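Local coordinates for protein 2-polyprenyl-6-methoxyphenol hydroxylase-like FAD-dependent oxidoreductase (Streptomyces sp. NRRL 11266, PDB 6UI5) that binds flavin-adenine dinucleotide and belongs to the FAD-dependent oxidoreductases, with a Rossmann-type FAD-binding domain and a thioredoxin-like C-terminal region, at residues A[59-71]-A[90-104]. Numbering follows the deposited sequence.
Sequences LAAGLREGTVTFP and EPTHMVLQSRLEKVL
The flat ring of H93 is sandwiched between two aliphatic groups of 59-71, a compact illustration of how an aromatic slab fills a slot between knobs. T69 CG2 sits over one face, 3.5 Å from the H93 ring centroid, and R64 CD lies over the opposite face in a second CH-pi contact, while T67 OG1 meets the ring edge. A bond from H93 ND1 to P91 O, 2.9 Å, restrains the ring's rotation. Bent at chi3 (-72°), the R64 chain carries its guanidinium past the ring to the E90 carboxylate, a salt bridge modelled too short for its exact geometry to be trusted; D55 gives the same arginine a second acidic partner.

Further along, the L63 side chain is a bump in a hollow lined by V95, L100 and V103, with L63 CD2 3.7 Å from V95 CG1 and L63 CD1 turned to L100. At the outer end M94 CE abuts the edge of the F70 ring, and M94 N bonds to V68 O at 3.0 Å.

The contact thus brings the weakly bonded strand 92-93, outermost within this chain in its small antiparallel sheet, alongside strand 69-75, and packs the preceding loop onto helix 97-110. Helix 48-55 touches H93 and L100, helix 12-22 meets L59 and L104, and Q97 reaches the FAD.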
loop_
_atom_site.group_PDB
_atom_site.type_symbol
_atom_site.label_atom_id
_atom_site.label_comp_id
_atom_site.label_asym_id
_atom_site.label_seq_id
_atom_site.Cartn_x
_atom_site.Cartn_y
_atom_site.Cartn_z
ATOM N N LEU A 59 -21.200 -18.174 -23.389
ATOM C CA LEU A 59 -20.847 -17.039 -24.226
ATOM C C LEU A 59 -19.348 -16.841 -24.389
ATOM O O LEU A 59 -18.945 -15.967 -25.155
ATOM C CB LEU A 59 -21.461 -15.762 -23.655
ATOM C CG LEU A 59 -22.968 -15.844 -23.432
ATOM C CD1 LEU A 59 -23.420 -14.797 -22.435
ATOM C CD2 LEU A 59 -23.693 -15.659 -24.755
ATOM N N ALA A 60 -18.509 -17.621 -23.717
ATOM C CA ALA A 60 -17.070 -17.357 -23.751
ATOM C C ALA A 60 -16.392 -18.085 -24.910
ATOM O O ALA A 60 -15.724 -17.455 -25.734
ATOM C CB ALA A 60 -16.412 -17.742 -22.408
ATOM N N ALA A 61 -16.513 -19.414 -24.959
ATOM C CA ALA A 61 -16.007 -20.144 -26.103
ATOM C C ALA A 61 -16.567 -19.506 -27.366
ATOM O O ALA A 61 -17.766 -19.191 -27.454
ATOM C CB ALA A 61 -16.389 -21.623 -26.037
ATOM N N GLY A 62 -15.681 -19.279 -28.321
ATOM C CA GLY A 62 -16.098 -18.673 -29.569
ATOM C C GLY A 62 -15.533 -17.278 -29.622
ATOM O O GLY A 62 -14.886 -16.887 -30.593
ATOM N N LEU A 63 -15.748 -16.536 -28.538
ATOM C CA LEU A 63 -14.971 -15.328 -28.318
ATOM C C LEU A 63 -13.497 -15.642 -28.079
ATOM O O LEU A 63 -12.637 -14.798 -28.355
ATOM C CB LEU A 63 -15.538 -14.563 -27.135
ATOM C CG LEU A 63 -16.884 -13.845 -27.238
ATOM C CD1 LEU A 63 -17.164 -13.264 -25.869
ATOM C CD2 LEU A 63 -16.855 -12.722 -28.268
ATOM N N ARG A 64 -13.181 -16.836 -27.558
ATOM C CA ARG A 64 -11.797 -17.132 -27.196
ATOM C C ARG A 64 -10.957 -17.539 -28.412
ATOM O O ARG A 64 -9.808 -17.102 -28.544
ATOM C CB ARG A 64 -11.756 -18.218 -26.107
ATOM C CG ARG A 64 -11.830 -17.680 -24.672
ATOM C CD ARG A 64 -11.374 -18.709 -23.564
ATOM N NE ARG A 64 -12.355 -19.775 -23.381
ATOM C CZ ARG A 64 -13.150 -19.902 -22.328
ATOM N NH1 ARG A 64 -13.053 -19.062 -21.309
ATOM N NH2 ARG A 64 -14.036 -20.889 -22.300
ATOM N N GLU A 65 -11.505 -18.357 -29.315
ATOM C CA GLU A 65 -10.698 -18.910 -30.398
ATOM C C GLU A 65 -10.133 -17.803 -31.268
ATOM O O GLU A 65 -10.827 -16.839 -31.601
ATOM C CB GLU A 65 -11.518 -19.870 -31.266
ATOM C CG GLU A 65 -10.875 -20.231 -32.626
ATOM C CD GLU A 65 -9.807 -21.317 -32.525
ATOM O OE1 GLU A 65 -9.488 -21.752 -31.396
ATOM O OE2 GLU A 65 -9.287 -21.740 -33.580
ATOM N N GLY A 66 -8.854 -17.949 -31.625
ATOM C CA GLY A 66 -8.177 -17.039 -32.521
ATOM C C GLY A 66 -7.626 -15.781 -31.885
ATOM O O GLY A 66 -6.824 -15.081 -32.524
ATOM N N THR A 67 -8.026 -15.467 -30.651
ATOM C CA THR A 67 -7.608 -14.236 -29.997
ATOM C C THR A 67 -6.388 -14.494 -29.127
ATOM O O THR A 67 -6.214 -15.582 -28.574
ATOM C CB THR A 67 -8.734 -13.655 -29.144
ATOM O OG1 THR A 67 -9.041 -14.567 -28.082
ATOM C CG2 THR A 67 -9.986 -13.391 -29.994
ATOM N N VAL A 68 -5.542 -13.475 -29.011
ATOM C CA VAL A 68 -4.267 -13.626 -28.313
ATOM C C VAL A 68 -4.482 -13.582 -26.803
ATOM O O VAL A 68 -5.444 -12.992 -26.299
ATOM C CB VAL A 68 -3.265 -12.544 -28.779
ATOM C CG1 VAL A 68 -2.681 -12.913 -30.133
ATOM C CG2 VAL A 68 -3.936 -11.193 -28.875
ATOM N N THR A 69 -3.582 -14.217 -26.064
ATOM C CA THR A 69 -3.538 -14.062 -24.616
ATOM C C THR A 69 -2.214 -13.425 -24.236
ATOM O O THR A 69 -1.196 -13.630 -24.897
ATOM C CB THR A 69 -3.671 -15.398 -23.858
ATOM O OG1 THR A 69 -2.442 -16.135 -23.966
ATOM C CG2 THR A 69 -4.809 -16.231 -24.417
ATOM N N PHE A 70 -2.233 -12.641 -23.170
ATOM C CA PHE A 70 -0.943 -12.354 -22.575
ATOM C C PHE A 70 -1.065 -12.587 -21.081
ATOM O O PHE A 70 -2.096 -12.252 -20.484
ATOM C CB PHE A 70 -0.449 -10.940 -22.867
ATOM C CG PHE A 70 -1.132 -9.880 -22.087
ATOM C CD1 PHE A 70 -2.442 -9.539 -22.357
ATOM C CD2 PHE A 70 -0.440 -9.186 -21.103
ATOM C CE1 PHE A 70 -3.058 -8.533 -21.652
ATOM C CE2 PHE A 70 -1.049 -8.179 -20.386
ATOM C CZ PHE A 70 -2.362 -7.850 -20.659
ATOM N N PRO A 71 -0.054 -13.203 -20.471
ATOM C CA PRO A 71 -0.265 -13.873 -19.185
ATOM C C PRO A 71 0.343 -13.115 -18.028
ATOM O O PRO A 71 0.723 -13.701 -17.005
ATOM C CB PRO A 71 0.424 -15.222 -19.399
ATOM C CG PRO A 71 1.526 -14.921 -20.451
ATOM C CD PRO A 71 1.279 -13.517 -21.005
ATOM N N GLU A 90 -7.483 -18.367 -16.020
ATOM C CA GLU A 90 -7.253 -18.029 -17.414
ATOM C C GLU A 90 -6.373 -16.798 -17.551
ATOM O O GLU A 90 -6.434 -15.884 -16.724
ATOM C CB GLU A 90 -8.574 -17.748 -18.135
ATOM C CG GLU A 90 -9.395 -18.939 -18.461
ATOM C CD GLU A 90 -10.729 -18.539 -19.054
ATOM O OE1 GLU A 90 -11.622 -18.145 -18.270
ATOM O OE2 GLU A 90 -10.874 -18.605 -20.296
ATOM N N PRO A 91 -5.567 -16.734 -18.602
ATOM C CA PRO A 91 -5.001 -15.447 -19.020
ATOM C C PRO A 91 -6.097 -14.518 -19.508
ATOM O O PRO A 91 -7.149 -14.960 -19.977
ATOM C CB PRO A 91 -4.063 -15.833 -20.165
ATOM C CG PRO A 91 -4.710 -17.098 -20.751
ATOM C CD PRO A 91 -5.242 -17.827 -19.542
ATOM N N THR A 92 -5.841 -13.212 -19.405
ATOM C CA THR A 92 -6.671 -12.243 -20.120
ATOM C C THR A 92 -6.637 -12.532 -21.612
ATOM O O THR A 92 -5.565 -12.732 -22.191
ATOM C CB THR A 92 -6.191 -10.820 -19.857
ATOM O OG1 THR A 92 -6.610 -10.405 -18.561
ATOM C CG2 THR A 92 -6.788 -9.867 -20.849
ATOM N N HIS A 93 -7.818 -12.576 -22.228
ATOM C CA HIS A 93 -7.927 -12.762 -23.668
ATOM C C HIS A 93 -8.263 -11.439 -24.366
ATOM O O HIS A 93 -9.001 -10.603 -23.835
ATOM C CB HIS A 93 -8.984 -13.813 -24.002
ATOM C CG HIS A 93 -8.536 -15.225 -23.779
ATOM N ND1 HIS A 93 -8.209 -15.716 -22.533
ATOM C CD2 HIS A 93 -8.402 -16.263 -24.640
ATOM C CE1 HIS A 93 -7.876 -16.991 -22.640
ATOM N NE2 HIS A 93 -7.982 -17.345 -23.909
ATOM N N MET A 94 -7.726 -11.257 -25.572
ATOM C CA MET A 94 -7.863 -9.987 -26.291
ATOM C C MET A 94 -9.113 -10.064 -27.159
ATOM O O MET A 94 -9.073 -10.371 -28.349
ATOM C CB MET A 94 -6.608 -9.702 -27.099
ATOM C CG MET A 94 -5.344 -9.634 -26.234
ATOM S SD MET A 94 -4.990 -8.073 -25.400
ATOM C CE MET A 94 -5.635 -8.364 -23.768
ATOM N N VAL A 95 -10.250 -9.810 -26.523
ATOM C CA VAL A 95 -11.551 -9.844 -27.166
ATOM C C VAL A 95 -12.015 -8.409 -27.326
ATOM O O VAL A 95 -11.834 -7.583 -26.427
ATOM C CB VAL A 95 -12.587 -10.660 -26.373
ATOM C CG1 VAL A 95 -13.856 -10.787 -27.189
ATOM C CG2 VAL A 95 -12.031 -12.046 -26.014
ATOM N N LEU A 96 -12.593 -8.107 -28.471
ATOM C CA LEU A 96 -12.971 -6.747 -28.775
ATOM C C LEU A 96 -14.378 -6.504 -28.256
ATOM O O LEU A 96 -15.281 -7.315 -28.492
ATOM C CB LEU A 96 -12.871 -6.492 -30.277
ATOM C CG LEU A 96 -11.483 -6.883 -30.822
ATOM C CD1 LEU A 96 -11.328 -8.394 -31.181
ATOM C CD2 LEU A 96 -11.026 -5.989 -31.980
ATOM N N GLN A 97 -14.542 -5.415 -27.506
ATOM C CA GLN A 97 -15.830 -5.050 -26.933
ATOM C C GLN A 97 -16.989 -5.215 -27.913
ATOM O O GLN A 97 -18.024 -5.777 -27.547
ATOM C CB GLN A 97 -15.785 -3.618 -26.407
ATOM C CG GLN A 97 -16.986 -3.251 -25.552
ATOM C CD GLN A 97 -16.866 -1.879 -24.936
ATOM O OE1 GLN A 97 -15.765 -1.331 -24.819
ATOM N NE2 GLN A 97 -18.012 -1.294 -24.565
ATOM N N SER A 98 -16.843 -4.761 -29.161
ATOM C CA SER A 98 -17.980 -4.875 -30.058
ATOM C C SER A 98 -18.290 -6.331 -30.369
ATOM O O SER A 98 -19.457 -6.675 -30.612
ATOM C CB SER A 98 -17.739 -4.085 -31.349
ATOM O OG SER A 98 -16.703 -4.668 -32.120
ATOM N N ARG A 99 -17.265 -7.194 -30.397
ATOM C CA ARG A 99 -17.515 -8.624 -30.601
ATOM C C ARG A 99 -18.283 -9.217 -29.424
ATOM O O ARG A 99 -19.196 -10.036 -29.616
ATOM C CB ARG A 99 -16.203 -9.380 -30.826
ATOM C CG ARG A 99 -15.602 -9.192 -32.225
ATOM C CD ARG A 99 -14.253 -9.902 -32.405
ATOM N NE ARG A 99 -14.390 -11.280 -32.881
ATOM C CZ ARG A 99 -14.034 -12.368 -32.193
ATOM N NH1 ARG A 99 -13.505 -12.263 -30.976
ATOM N NH2 ARG A 99 -14.200 -13.569 -32.730
ATOM N N LEU A 100 -17.949 -8.790 -28.202
ATOM C CA LEU A 100 -18.701 -9.220 -27.029
ATOM C C LEU A 100 -20.140 -8.735 -27.075
ATOM O O LEU A 100 -21.076 -9.502 -26.801
ATOM C CB LEU A 100 -18.029 -8.711 -25.770
ATOM C CG LEU A 100 -18.937 -8.781 -24.553
ATOM C CD1 LEU A 100 -19.038 -10.218 -24.104
ATOM C CD2 LEU A 100 -18.364 -7.911 -23.467
ATOM N N GLU A 101 -20.338 -7.448 -27.388
ATOM C CA GLU A 101 -21.685 -6.900 -27.394
ATOM C C GLU A 101 -22.527 -7.577 -28.456
ATOM O O GLU A 101 -23.726 -7.800 -28.253
ATOM C CB GLU A 101 -21.654 -5.378 -27.607
ATOM C CG GLU A 101 -20.719 -4.662 -26.637
ATOM C CD GLU A 101 -20.981 -3.147 -26.498
ATOM O OE1 GLU A 101 -20.507 -2.587 -25.486
ATOM O OE2 GLU A 101 -21.635 -2.522 -27.383
ATOM N N LYS A 102 -21.907 -7.938 -29.576
ATOM C CA LYS A 102 -22.645 -8.626 -30.624
ATOM C C LYS A 102 -23.179 -9.965 -30.120
ATOM O O LYS A 102 -24.360 -10.278 -30.310
ATOM C CB LYS A 102 -21.754 -8.787 -31.852
ATOM C CG LYS A 102 -22.352 -9.598 -32.977
ATOM C CD LYS A 102 -23.342 -8.808 -33.755
ATOM C CE LYS A 102 -23.949 -9.656 -34.854
ATOM N NZ LYS A 102 -24.752 -10.782 -34.327
ATOM N N VAL A 103 -22.349 -10.753 -29.417
ATOM C CA VAL A 103 -22.895 -12.044 -28.995
ATOM C C VAL A 103 -23.970 -11.847 -27.930
ATOM O O VAL A 103 -24.915 -12.646 -27.845
ATOM C CB VAL A 103 -21.813 -13.043 -28.522
ATOM C CG1 VAL A 103 -20.723 -13.218 -29.575
ATOM C CG2 VAL A 103 -21.233 -12.647 -27.208
ATOM N N LEU A 104 -23.891 -10.776 -27.130
ATOM C CA LEU A 104 -24.954 -10.599 -26.144
ATOM C C LEU A 104 -26.234 -10.020 -26.759
ATOM O O LEU A 104 -27.340 -10.373 -26.316
ATOM C CB LEU A 104 -24.475 -9.744 -24.980
ATOM C CG LEU A 104 -23.172 -10.196 -24.322
ATOM C CD1 LEU A 104 -22.464 -9.009 -23.652
ATOM C CD2 LEU A 104 -23.385 -11.365 -23.285
#